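Local coordinates for prepilin-like protein (Thermus thermophilus, PDB 6QVF) that is a competence-associated type IV pilin that probably acts as a DNA receptor at the pilus tip during natural transformation, at residues Q20-R25 with T94-F98. Coordinates in Å, arbitrary orientation, origin at the centre of the assembly. Numbering follows the deposited sequence.
Sequences QVLERR and TETIF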
loop_
_atom_site.group_PDB
_atom_site.type_symbol
_atom_site.label_atom_id
_atom_site.label_comp_id
_atom_site.label_asym_id
_atom_site.label_seq_id
_atom_site.Cartn_x
_atom_site.Cartn_y
_atom_site.Cartn_z
ATOM N N GLN B 20 7.266 -7.482 9.130
ATOM C CA GLN B 20 8.680 -7.469 9.536
ATOM C C GLN B 20 9.539 -6.960 8.364
ATOM O O GLN B 20 10.425 -6.107 8.505
ATOM C CB GLN B 20 9.081 -8.890 9.944
ATOM C CG GLN B 20 10.492 -9.000 10.458
ATOM C CD GLN B 20 10.904 -10.422 10.765
ATOM O OE1 GLN B 20 11.952 -10.848 10.317
ATOM N NE2 GLN B 20 10.093 -11.153 11.534
ATOM N N VAL B 21 9.280 -7.489 7.180
ATOM C CA VAL B 21 10.035 -7.114 5.986
ATOM C C VAL B 21 9.705 -5.673 5.574
ATOM O O VAL B 21 10.590 -4.884 5.245
ATOM C CB VAL B 21 9.760 -8.103 4.839
ATOM C CG1 VAL B 21 10.442 -7.656 3.553
ATOM C CG2 VAL B 21 10.182 -9.510 5.250
ATOM N N LEU B 22 8.430 -5.290 5.606
ATOM C CA LEU B 22 8.044 -3.936 5.285
ATOM C C LEU B 22 8.726 -2.935 6.215
ATOM O O LEU B 22 9.230 -1.897 5.743
ATOM C CB LEU B 22 6.523 -3.788 5.384
ATOM C CG LEU B 22 5.985 -2.411 5.010
ATOM C CD1 LEU B 22 6.216 -2.140 3.547
ATOM C CD2 LEU B 22 4.505 -2.284 5.352
ATOM N N GLU B 23 8.822 -3.269 7.508
ATOM C CA GLU B 23 9.462 -2.363 8.499
ATOM C C GLU B 23 10.952 -2.240 8.168
ATOM O O GLU B 23 11.522 -1.118 8.179
ATOM C CB GLU B 23 9.281 -2.931 9.913
ATOM C CG GLU B 23 7.904 -2.717 10.509
ATOM C CD GLU B 23 7.611 -3.388 11.846
ATOM O OE1 GLU B 23 8.295 -4.400 12.215
ATOM O OE2 GLU B 23 6.698 -2.871 12.522
ATOM N N ARG B 24 11.604 -3.354 7.867
ATOM C CA ARG B 24 13.057 -3.318 7.669
ATOM C C ARG B 24 13.387 -2.554 6.385
ATOM O O ARG B 24 14.299 -1.708 6.383
ATOM C CB ARG B 24 13.663 -4.708 7.640
ATOM C CG ARG B 24 13.980 -5.202 9.047
ATOM C CD ARG B 24 14.934 -6.372 9.078
ATOM N NE ARG B 24 14.382 -7.498 8.342
ATOM C CZ ARG B 24 13.536 -8.361 8.856
ATOM N NH1 ARG B 24 13.220 -8.281 10.145
ATOM N NH2 ARG B 24 12.986 -9.263 8.065
ATOM N N ARG B 25 12.628 -2.795 5.307
ATOM C CA ARG B 25 12.928 -2.115 4.054
ATOM C C ARG B 25 12.538 -0.631 4.109
ATOM O O ARG B 25 13.258 0.228 3.577
ATOM C CB ARG B 25 12.270 -2.851 2.882
ATOM C CG ARG B 25 12.782 -4.274 2.765
ATOM C CD ARG B 25 14.272 -4.375 2.488
ATOM N NE ARG B 25 14.819 -5.715 2.583
ATOM C CZ ARG B 25 16.107 -6.028 2.378
ATOM N NH1 ARG B 25 17.011 -5.092 2.079
ATOM N NH2 ARG B 25 16.472 -7.307 2.439
ATOM N N THR B 94 13.616 -11.362 -2.161
ATOM C CA THR B 94 12.726 -12.244 -1.444
ATOM C C THR B 94 13.386 -12.626 -0.133
ATOM O O THR B 94 14.549 -13.048 -0.117
ATOM C CB THR B 94 12.302 -13.474 -2.256
ATOM O OG1 THR B 94 11.648 -13.098 -3.475
ATOM C CG2 THR B 94 11.371 -14.353 -1.451
ATOM N N GLU B 95 12.677 -12.382 0.974
ATOM C CA GLU B 95 13.166 -12.807 2.281
ATOM C C GLU B 95 12.287 -13.970 2.751
ATOM O O GLU B 95 11.081 -13.945 2.608
ATOM C CB GLU B 95 13.102 -11.683 3.317
ATOM C CG GLU B 95 14.012 -10.500 3.099
ATOM C CD GLU B 95 14.014 -9.517 4.270
ATOM O OE1 GLU B 95 13.888 -9.978 5.418
ATOM O OE2 GLU B 95 14.133 -8.279 4.024
ATOM N N THR B 96 12.875 -14.966 3.388
ATOM C CA THR B 96 12.052 -16.038 3.986
ATOM C C THR B 96 12.086 -15.913 5.509
ATOM O O THR B 96 13.146 -15.958 6.105
ATOM C CB THR B 96 12.526 -17.420 3.535
ATOM O OG1 THR B 96 12.473 -17.400 2.103
ATOM C CG2 THR B 96 11.680 -18.540 4.102
ATOM N N ILE B 97 10.900 -15.756 6.092
ATOM C CA ILE B 97 10.635 -15.496 7.503
ATOM C C ILE B 97 9.825 -16.682 8.031
ATOM O O ILE B 97 8.684 -16.896 7.617
ATOM C CB ILE B 97 9.837 -14.189 7.687
ATOM C CG1 ILE B 97 10.480 -12.998 6.966
ATOM C CG2 ILE B 97 9.577 -13.897 9.165
ATOM C CD1 ILE B 97 11.895 -12.707 7.356
ATOM N N PHE B 98 10.458 -17.488 8.875
ATOM C CA PHE B 98 9.829 -18.711 9.446
ATOM C C PHE B 98 9.123 -19.515 8.347
ATOM O O PHE B 98 7.956 -19.916 8.501
ATOM C CB PHE B 98 8.855 -18.332 10.564
ATOM C CG PHE B 98 9.506 -17.613 11.719
ATOM C CD1 PHE B 98 10.572 -18.197 12.393
ATOM C CD2 PHE B 98 9.100 -16.339 12.102
ATOM C CE1 PHE B 98 11.176 -17.546 13.457
ATOM C CE2 PHE B 98 9.719 -15.688 13.163
ATOM C CZ PHE B 98 10.761 -16.290 13.832
HETATM O O HOH W 1 15.510 -6.863 6.031
#
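A salt-bridge network pins the edge strand of the four-stranded antiparallel sheet to the long N-terminal helix, in the helix-on-sheet arrangement characteristic of type IV pilin head domains. Glu-95 is its centre. The carboxylate is shared between two consecutive arginines of the helix. Arg-24 NH2 donates to Glu-95 OE1 at 2.9 Å. Arg-25 NE and Arg-25 NH2 both donate to Glu-95 OE2, each at 3.0 Å. A water gives Arg-24 a second link to Glu-95: it accepts from Arg-24 NE at 2.6 Å and donates to Glu-95 OE2 at 2.8 Å. The helix also holds Arg-24 from its own side, since Arg-24 NH2 donates to Gln-20 OE1 at 2.9 Å, one turn back.

Beside the charges lies a small apolar contact, Val-21 CG2 on Ile-97 CG1 at 3.9 Å. The methyl Ile-97 CD1 also lies 3.5 Å from the amide oxygen Gln-20 OE1. Glu-95 and Ile-97 point toward the helix, while Thr-94 and Thr-96 point away, the alternation expected of a strand. The segment axes come no closer than 10.5 Å, and their N-to-C directions are 132° apart. Glu-95 and the two arginines reach across to meet, and Val-21 and Ile-97 also touch.

Helix 2-30 covers one face of this sheet. Strand 92-97 forms one edge of it within the chain and pairs with strand 100-108 through backbone hydrogen bonds between Glu-95 and Val-102. Trp-104 of that neighbour makes a cation-pi contact with Arg-25. Further across the sheet, Val-21 and Leu-22 rest on Val-122 of strand 117-125, and Leu-22 reaches Leu-134 of strand 131-139.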